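Local atomic coordinates of DNA fragmentation factor subunit beta (Mus musculus, PDB entry 1V0D), a protein that cleaves DNA as a nuclease during apoptosis, bringing about DNA fragmentation and chromatin condensation. Residues A[160-163]-A[164-168]; A[261-264]-A[265-269]; A[284-287]-A[288-291]. All coordinates share one frame; numbering follows the deposited sequence.

Interaction 1. Residues A[160-163]-A[164-168]; sequences RYSC and ESRIR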
loop_
_atom_site.group_PDB
_atom_site.type_symbol
_atom_site.label_atom_id
_atom_site.label_comp_id
_atom_site.label_asym_id
_atom_site.label_seq_id
_atom_site.Cartn_x
_atom_site.Cartn_y
_atom_site.Cartn_z
ATOM N N ARG A 160 11.129 11.127 -9.736
ATOM C CA ARG A 160 12.494 10.687 -9.976
ATOM C C ARG A 160 13.089 10.369 -8.607
ATOM O O ARG A 160 13.629 9.284 -8.379
ATOM C CB ARG A 160 13.286 11.804 -10.653
ATOM C CG ARG A 160 14.632 11.385 -11.194
ATOM C CD ARG A 160 15.262 12.538 -11.942
ATOM N NE ARG A 160 14.283 13.195 -12.807
ATOM C CZ ARG A 160 14.332 14.482 -13.150
ATOM N NH1 ARG A 160 15.319 15.257 -12.704
ATOM N NH2 ARG A 160 13.386 15.004 -13.926
ATOM N N TYR A 161 12.975 11.332 -7.699
ATOM C CA TYR A 161 13.468 11.197 -6.329
ATOM C C TYR A 161 12.875 9.950 -5.664
ATOM O O TYR A 161 13.565 9.187 -4.993
ATOM C CB TYR A 161 13.065 12.435 -5.507
ATOM C CG TYR A 161 13.252 12.259 -4.020
ATOM C CD1 TYR A 161 14.494 12.481 -3.426
ATOM C CD2 TYR A 161 12.198 11.813 -3.213
ATOM C CE1 TYR A 161 14.694 12.259 -2.055
ATOM C CE2 TYR A 161 12.381 11.584 -1.839
ATOM C CZ TYR A 161 13.634 11.809 -1.265
ATOM O OH TYR A 161 13.831 11.595 0.089
ATOM N N SER A 162 11.574 9.773 -5.841
ATOM C CA SER A 162 10.878 8.649 -5.259
ATOM C C SER A 162 11.497 7.328 -5.691
ATOM O O SER A 162 11.747 6.454 -4.862
ATOM C CB SER A 162 9.416 8.687 -5.671
ATOM O OG SER A 162 8.769 7.507 -5.247
ATOM N N CYS A 163 11.737 7.188 -6.993
ATOM C CA CYS A 163 12.321 5.975 -7.535
ATOM C C CYS A 163 13.712 5.767 -6.977
ATOM O O CYS A 163 14.058 4.657 -6.577
ATOM C CB CYS A 163 12.395 6.045 -9.061
ATOM S SG CYS A 163 13.151 4.589 -9.826
ATOM N N GLU A 164 14.510 6.833 -6.961
ATOM C CA GLU A 164 15.874 6.774 -6.430
ATOM C C GLU A 164 15.889 6.253 -5.001
ATOM O O GLU A 164 16.839 5.603 -4.575
ATOM C CB GLU A 164 16.509 8.157 -6.433
ATOM C CG GLU A 164 16.805 8.714 -7.800
ATOM C CD GLU A 164 17.320 10.140 -7.724
ATOM O OE1 GLU A 164 18.109 10.428 -6.785
ATOM O OE2 GLU A 164 16.943 10.958 -8.602
ATOM N N SER A 165 14.825 6.549 -4.267
ATOM C CA SER A 165 14.712 6.135 -2.884
ATOM C C SER A 165 14.524 4.637 -2.745
ATOM O O SER A 165 15.166 4.002 -1.905
ATOM C CB SER A 165 13.553 6.870 -2.227
ATOM O OG SER A 165 13.759 8.270 -2.325
ATOM N N ARG A 166 13.643 4.066 -3.557
ATOM C CA ARG A 166 13.409 2.635 -3.472
ATOM C C ARG A 166 14.723 1.940 -3.753
ATOM O O ARG A 166 15.145 1.045 -3.018
ATOM C CB ARG A 166 12.384 2.186 -4.503
ATOM C CG ARG A 166 11.116 2.996 -4.519
ATOM C CD ARG A 166 10.115 2.366 -5.464
ATOM N NE ARG A 166 8.837 3.072 -5.477
ATOM C CZ ARG A 166 7.676 2.461 -5.676
ATOM N NH1 ARG A 166 7.667 1.146 -5.873
ATOM N NH2 ARG A 166 6.534 3.152 -5.665
ATOM N N ILE A 167 15.380 2.376 -4.816
ATOM C CA ILE A 167 16.632 1.771 -5.221
ATOM C C ILE A 167 17.760 1.989 -4.234
ATOM O O ILE A 167 18.597 1.105 -4.039
ATOM C CB ILE A 167 16.997 2.245 -6.635
ATOM C CG1 ILE A 167 16.071 1.533 -7.620
ATOM C CG2 ILE A 167 18.455 1.959 -6.957
ATOM C CD1 ILE A 167 16.145 2.068 -9.014
ATOM N N ARG A 168 17.777 3.150 -3.593
ATOM C CA ARG A 168 18.807 3.434 -2.602
ATOM C C ARG A 168 18.482 2.549 -1.413
ATOM O O ARG A 168 19.369 2.131 -0.668
ATOM C CB ARG A 168 18.748 4.891 -2.189
ATOM C CG ARG A 168 20.099 5.516 -2.002
ATOM C CD ARG A 168 19.986 7.003 -2.222
ATOM N NE ARG A 168 21.270 7.683 -2.128
ATOM C CZ ARG A 168 21.475 8.909 -2.593
ATOM N NH1 ARG A 168 20.472 9.560 -3.176
ATOM N NH2 ARG A 168 22.671 9.479 -2.485
HETATM O O HOH W 1 6.510 6.429 -5.380
#
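Over one face of the Tyr161 ring stands the hydroxyl of Ser165, whose OG lies 3.6 Å above the ring plane, displaced toward the rim on the CE2 side; beyond the two segments, the ring of Phe152 also meets Tyr161. The guanidinium of Arg166 is approached at its edge instead: a water lies in its plane and probably links NH2 to Ser162 OG, though the first leg is long and the second suspiciously short. The main grip on Arg166 lies outside, where NH1 bonds to Trp259 O. A third flat pair, the guanidinium of Arg160 and the carboxylate of Glu164, has planes only 19° apart but forms no salt bridge, NE of Arg160 being 5.5 Å from OE2 of Glu164. CG of Arg160 touches that same OE2 at 3.5 Å; beyond it a bend at chi3 (-44°) leads the charged end away, toward a long, weak ion pair of NH2 with Asp211.

Tyr161 O is held twice by one residue. Ser165 N gives the usual helical bond at 3.0 Å, while Ser165 OG, set beside its own backbone N (chi1 -58°), bonds at 2.8 Å from the opposite face of the carbonyl plane. On the buried side SG of Cys163 meets CD1 of Ile167 at 4.0 Å. Side chains spaced four apart, with a serine hydroxyl returned to the carbonyl one turn back, are characteristic of a regular alpha-helix, here 155-175.

Interaction 2. Residues A[261-264]-A[265-269]; sequences LDHI and IEKKR. With MG (magnesium ion), chain C.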
loop_
_atom_site.group_PDB
_atom_site.type_symbol
_atom_site.label_atom_id
_atom_site.label_comp_id
_atom_site.label_asym_id
_atom_site.label_seq_id
_atom_site.Cartn_x
_atom_site.Cartn_y
_atom_site.Cartn_z
ATOM N N LEU A 261 8.321 -2.314 -7.238
ATOM C CA LEU A 261 9.354 -2.680 -8.221
ATOM C C LEU A 261 9.820 -4.047 -7.694
ATOM O O LEU A 261 10.765 -4.140 -6.908
ATOM C CB LEU A 261 10.532 -1.705 -8.204
ATOM C CG LEU A 261 10.444 -0.412 -9.013
ATOM C CD1 LEU A 261 11.811 0.267 -9.031
ATOM C CD2 LEU A 261 10.003 -0.706 -10.420
ATOM N N ASP A 262 9.139 -5.101 -8.126
ATOM C CA ASP A 262 9.401 -6.449 -7.641
ATOM C C ASP A 262 10.528 -7.213 -8.337
ATOM O O ASP A 262 10.539 -7.342 -9.561
ATOM C CB ASP A 262 8.068 -7.220 -7.696
ATOM C CG ASP A 262 8.175 -8.662 -7.215
ATOM O OD1 ASP A 262 8.718 -8.926 -6.114
ATOM O OD2 ASP A 262 7.679 -9.540 -7.954
ATOM N N HIS A 263 11.480 -7.703 -7.544
ATOM C CA HIS A 263 12.604 -8.477 -8.066
ATOM C C HIS A 263 12.119 -9.862 -8.511
ATOM O O HIS A 263 11.537 -10.603 -7.710
ATOM C CB HIS A 263 13.679 -8.675 -6.993
ATOM C CG HIS A 263 14.415 -7.425 -6.614
ATOM N ND1 HIS A 263 13.858 -6.434 -5.835
ATOM C CD2 HIS A 263 15.680 -7.020 -6.887
ATOM C CE1 HIS A 263 14.748 -5.476 -5.643
ATOM N NE2 HIS A 263 15.862 -5.808 -6.270
ATOM N N ILE A 264 12.363 -10.217 -9.772
ATOM C CA ILE A 264 11.952 -11.518 -10.272
ATOM C C ILE A 264 12.726 -12.595 -9.523
ATOM O O ILE A 264 12.148 -13.560 -9.031
ATOM C CB ILE A 264 12.210 -11.645 -11.769
ATOM C CG1 ILE A 264 11.535 -10.473 -12.502
ATOM C CG2 ILE A 264 11.661 -12.981 -12.272
ATOM C CD1 ILE A 264 11.733 -10.475 -14.003
ATOM N N ILE A 265 14.041 -12.444 -9.452
ATOM C CA ILE A 265 14.856 -13.374 -8.689
ATOM C C ILE A 265 14.951 -12.604 -7.372
ATOM O O ILE A 265 15.626 -11.572 -7.295
ATOM C CB ILE A 265 16.261 -13.546 -9.303
ATOM C CG1 ILE A 265 16.148 -14.106 -10.723
ATOM C CG2 ILE A 265 17.098 -14.478 -8.447
ATOM C CD1 ILE A 265 17.491 -14.397 -11.372
ATOM N N GLU A 266 14.239 -13.085 -6.354
ATOM C CA GLU A 266 14.187 -12.428 -5.051
ATOM C C GLU A 266 15.549 -11.973 -4.575
ATOM O O GLU A 266 16.510 -12.743 -4.564
ATOM C CB GLU A 266 13.553 -13.361 -4.037
ATOM C CG GLU A 266 12.147 -13.752 -4.398
ATOM C CD GLU A 266 11.530 -14.681 -3.374
ATOM O OE1 GLU A 266 11.975 -15.846 -3.282
ATOM O OE2 GLU A 266 10.603 -14.241 -2.653
ATOM N N LYS A 267 15.634 -10.719 -4.158
ATOM C CA LYS A 267 16.916 -10.200 -3.739
ATOM C C LYS A 267 17.346 -10.620 -2.351
ATOM O O LYS A 267 18.495 -11.010 -2.148
ATOM C CB LYS A 267 16.932 -8.675 -3.846
ATOM C CG LYS A 267 16.761 -7.970 -2.539
ATOM C CD LYS A 267 16.878 -6.481 -2.686
ATOM C CE LYS A 267 16.599 -5.825 -1.347
ATOM N NZ LYS A 267 16.586 -4.347 -1.451
ATOM N N LYS A 268 16.438 -10.545 -1.390
ATOM C CA LYS A 268 16.800 -10.909 -0.025
ATOM C C LYS A 268 16.873 -12.420 0.105
ATOM O O LYS A 268 17.809 -12.973 0.665
ATOM C CB LYS A 268 15.770 -10.345 0.954
ATOM C CG LYS A 268 16.248 -10.253 2.402
ATOM C CD LYS A 268 15.298 -9.352 3.207
ATOM C CE LYS A 268 15.913 -8.855 4.519
ATOM N NZ LYS A 268 15.175 -7.652 5.035
ATOM N N ARG A 269 15.864 -13.076 -0.441
ATOM C CA ARG A 269 15.762 -14.520 -0.401
ATOM C C ARG A 269 16.902 -15.227 -1.150
ATOM O O ARG A 269 17.467 -16.181 -0.621
ATOM C CB ARG A 269 14.404 -14.923 -0.983
ATOM C CG ARG A 269 13.981 -16.357 -0.744
ATOM C CD ARG A 269 13.632 -16.604 0.717
ATOM N NE ARG A 269 12.986 -17.904 0.915
ATOM C CZ ARG A 269 12.797 -18.479 2.103
ATOM N NH1 ARG A 269 13.208 -17.872 3.218
ATOM N NH2 ARG A 269 12.200 -19.667 2.177
HETATM MG MG MG C . 9.378 -8.564 -3.943
#
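His263 ends a beta-strand and Lys267 opens a helix, and the chain between them folds back sharply enough to put the CA atoms of His263 and Glu266 5.2 Å apart. Ile264 takes helical backbone angles, whereas Ile265 and Glu266 are extended; Glu266 then occupies the N-cap position of helix 267-281. Asn299 steadies this corner from outside, through a backbone bond with Ile264 and through its OD1, which accepts from Ile265 N.

The side-chain contact is a CH-pi interaction. CB of Lys267 sits over one face of the His263 imidazole, 3.9 Å from the ring centroid and 17° off its normal, with CD2 the nearest ring atom. Farther out, CD of Lys267 passes 3.8 Å from His263 CE1. The lysine chain, extended beyond CG, thus runs obliquely across the ring and carries its amine on to a salt bridge with Glu173, leaving NZ 5.1 Å from His263 NE2. The histidine is fixed by more than the lysine: NE2 is hydrogen-bonded to Leu294 O, and Tyr170 meets the ring edge-to-face.

One residue earlier, Asp262 turns to the magnesium ion. Its CG is anti to the backbone N (chi1 180°), and OD1 binds the metal at 2.3 Å; His308 is the other protein residue of the site, while OD2 bonds to His313 NE2. Strand 260-263, paired antiparallel with 300-303 and carrying Asp262, with His308 after the second strand, is consistent with the beta-beta-alpha-metal finger of the His-Me finger clan. The Glu266 carboxylate stands nearby, OE1 weakly bonded to His313 N. Chemically, then, the lysine offers the imidazole its aliphatic length, while its charge is probably balanced largely by Glu173.

Interaction 3. Residues A[284-287]-A[288-291]; sequences EVNW and EYFY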
loop_
_atom_site.group_PDB
_atom_site.type_symbol
_atom_site.label_atom_id
_atom_site.label_comp_id
_atom_site.label_asym_id
_atom_site.label_seq_id
_atom_site.Cartn_x
_atom_site.Cartn_y
_atom_site.Cartn_z
ATOM N N GLU A 284 37.004 -14.998 -9.002
ATOM C CA GLU A 284 36.707 -13.582 -9.156
ATOM C C GLU A 284 35.226 -13.401 -9.490
ATOM O O GLU A 284 34.727 -13.971 -10.465
ATOM C CB GLU A 284 37.571 -12.992 -10.268
ATOM C CG GLU A 284 37.994 -11.549 -10.053
ATOM C CD GLU A 284 38.442 -10.906 -11.354
ATOM O OE1 GLU A 284 39.108 -11.612 -12.152
ATOM O OE2 GLU A 284 38.134 -9.708 -11.578
ATOM N N VAL A 285 34.535 -12.597 -8.688
ATOM C CA VAL A 285 33.113 -12.367 -8.885
ATOM C C VAL A 285 32.736 -11.312 -9.917
ATOM O O VAL A 285 33.235 -10.190 -9.897
ATOM C CB VAL A 285 32.438 -11.991 -7.567
ATOM C CG1 VAL A 285 30.975 -11.705 -7.801
ATOM C CG2 VAL A 285 32.592 -13.113 -6.579
ATOM N N ASN A 286 31.830 -11.690 -10.810
ATOM C CA ASN A 286 31.338 -10.793 -11.844
ATOM C C ASN A 286 30.233 -9.946 -11.223
ATOM O O ASN A 286 29.058 -10.074 -11.581
ATOM C CB ASN A 286 30.786 -11.603 -13.016
ATOM C CG ASN A 286 30.052 -10.742 -14.021
ATOM O OD1 ASN A 286 30.402 -9.576 -14.234
ATOM N ND2 ASN A 286 29.035 -11.313 -14.657
ATOM N N TRP A 287 30.628 -9.075 -10.296
ATOM C CA TRP A 287 29.687 -8.217 -9.583
ATOM C C TRP A 287 28.707 -7.439 -10.456
ATOM O O TRP A 287 27.616 -7.092 -10.003
ATOM C CB TRP A 287 30.436 -7.258 -8.637
ATOM C CG TRP A 287 31.235 -6.181 -9.296
ATOM C CD1 TRP A 287 32.586 -6.160 -9.482
ATOM C CD2 TRP A 287 30.732 -4.961 -9.854
ATOM N NE1 TRP A 287 32.961 -5.001 -10.125
ATOM C CE2 TRP A 287 31.842 -4.246 -10.365
ATOM C CE3 TRP A 287 29.450 -4.400 -9.973
ATOM C CZ2 TRP A 287 31.709 -2.993 -10.988
ATOM C CZ3 TRP A 287 29.319 -3.150 -10.596
ATOM C CH2 TRP A 287 30.444 -2.464 -11.094
ATOM N N GLU A 288 29.067 -7.172 -11.705
ATOM C CA GLU A 288 28.148 -6.443 -12.582
ATOM C C GLU A 288 26.839 -7.222 -12.744
ATOM O O GLU A 288 25.762 -6.633 -12.894
ATOM C CB GLU A 288 28.777 -6.207 -13.964
ATOM C CG GLU A 288 29.829 -5.104 -14.010
ATOM C CD GLU A 288 31.137 -5.500 -13.339
ATOM O OE1 GLU A 288 31.251 -6.663 -12.877
ATOM O OE2 GLU A 288 32.057 -4.650 -13.281
ATOM N N TYR A 289 26.943 -8.550 -12.720
ATOM C CA TYR A 289 25.778 -9.420 -12.868
ATOM C C TYR A 289 24.804 -9.195 -11.716
ATOM O O TYR A 289 23.599 -9.013 -11.945
ATOM C CB TYR A 289 26.215 -10.896 -12.927
ATOM C CG TYR A 289 25.057 -11.873 -12.923
ATOM C CD1 TYR A 289 24.002 -11.729 -13.817
ATOM C CD2 TYR A 289 24.993 -12.913 -11.992
ATOM C CE1 TYR A 289 22.905 -12.587 -13.783
ATOM C CE2 TYR A 289 23.903 -13.784 -11.951
ATOM C CZ TYR A 289 22.857 -13.614 -12.844
ATOM O OH TYR A 289 21.738 -14.435 -12.787
ATOM N N PHE A 290 25.339 -9.204 -10.492
ATOM C CA PHE A 290 24.552 -8.994 -9.282
ATOM C C PHE A 290 23.965 -7.589 -9.273
ATOM O O PHE A 290 22.869 -7.353 -8.750
ATOM C CB PHE A 290 25.416 -9.212 -8.045
ATOM C CG PHE A 290 25.828 -10.635 -7.853
ATOM C CD1 PHE A 290 27.043 -11.097 -8.344
ATOM C CD2 PHE A 290 24.960 -11.546 -7.251
ATOM C CE1 PHE A 290 27.391 -12.456 -8.244
ATOM C CE2 PHE A 290 25.296 -12.907 -7.146
ATOM C CZ PHE A 290 26.514 -13.360 -7.645
ATOM N N TYR A 291 24.699 -6.652 -9.858
ATOM C CA TYR A 291 24.222 -5.287 -9.952
ATOM C C TYR A 291 22.911 -5.335 -10.747
ATOM O O TYR A 291 21.873 -4.860 -10.288
ATOM C CB TYR A 291 25.257 -4.430 -10.677
ATOM C CG TYR A 291 24.809 -3.021 -10.934
ATOM C CD1 TYR A 291 24.849 -2.060 -9.927
ATOM C CD2 TYR A 291 24.329 -2.648 -12.189
ATOM C CE1 TYR A 291 24.425 -0.750 -10.168
ATOM C CE2 TYR A 291 23.902 -1.351 -12.439
ATOM C CZ TYR A 291 23.954 -0.406 -11.424
ATOM O OH TYR A 291 23.532 0.879 -11.674
#
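Trp287 and Glu288, adjacent in the chain, make the closest-packed part of this contact. The carboxylate of Glu288 is stacked over the indole, CD standing 3.3 Å above the ring plane over its centre, with the two planes 28° apart. Its CG adds a CH-pi contact, 3.9 Å from the centroid of the six-membered ring and 7° off the normal. A bend at chi2 (73°) folds the glutamate back over the indole, and OE1 goes on to a salt bridge with Arg324. With an alanine in place of Trp287, the Glu288 side chain would probably lose the surface it lies on and be set freer to turn about its bonds.

Just before Trp287, Asn286 centres an inverse gamma turn, in which Trp287 N makes a weak bond to Val285 O. The helix is entered directly afterwards: Asn286 O accepts from Tyr289 N at 2.8 Å, and Trp287 O from Tyr291 N at 3.0 Å, the latter in the carbonyl plane. The amide of Asn286 lies across Tyr289, ND2 3.3 Å from its CB, and is itself bonded to Arg321 O.

Trp287 meets Tyr291 more loosely, CB of Tyr291 coming only to 4.3 Å from CE3 of Trp287; the indole also touches Val192 and Ser195 of helix 186-202. On the buried side Phe290 packs against Val271, Thr274, Leu275 and Ala278 of helix 267-281. Val285 crosses it at about a right angle, CG1 of Val285 3.7 Å from CE1 of Phe290, but is partly exposed, like Asn286 and Glu288, and the chain before it runs out to the exposed Glu284.

Overall arrangement
The three local contacts follow one another along the chain and are joined through interaction 2. Interactions 1 and 2, with centres 16 Å apart, touch where Arg166 NH1 packs 3.8 Å from Leu261 N, and the Arg166 side chain lies about 10 Å from the magnesium ion of interaction 2. Helix 155-175, which carries interaction 1, also supplies Tyr170 and Glu173 to the His263–Lys267 pair. Interaction 3 lies 16 Å from interaction 2, centre to centre, with nearest atoms about 4 Å apart, and 22 Å from interaction 1. Its helix 287-295 reaches interaction 2 through Leu294, whose O is bonded to His263 NE2, next to the metal ligand Asp262, and Phe290 packs on helix 267-281.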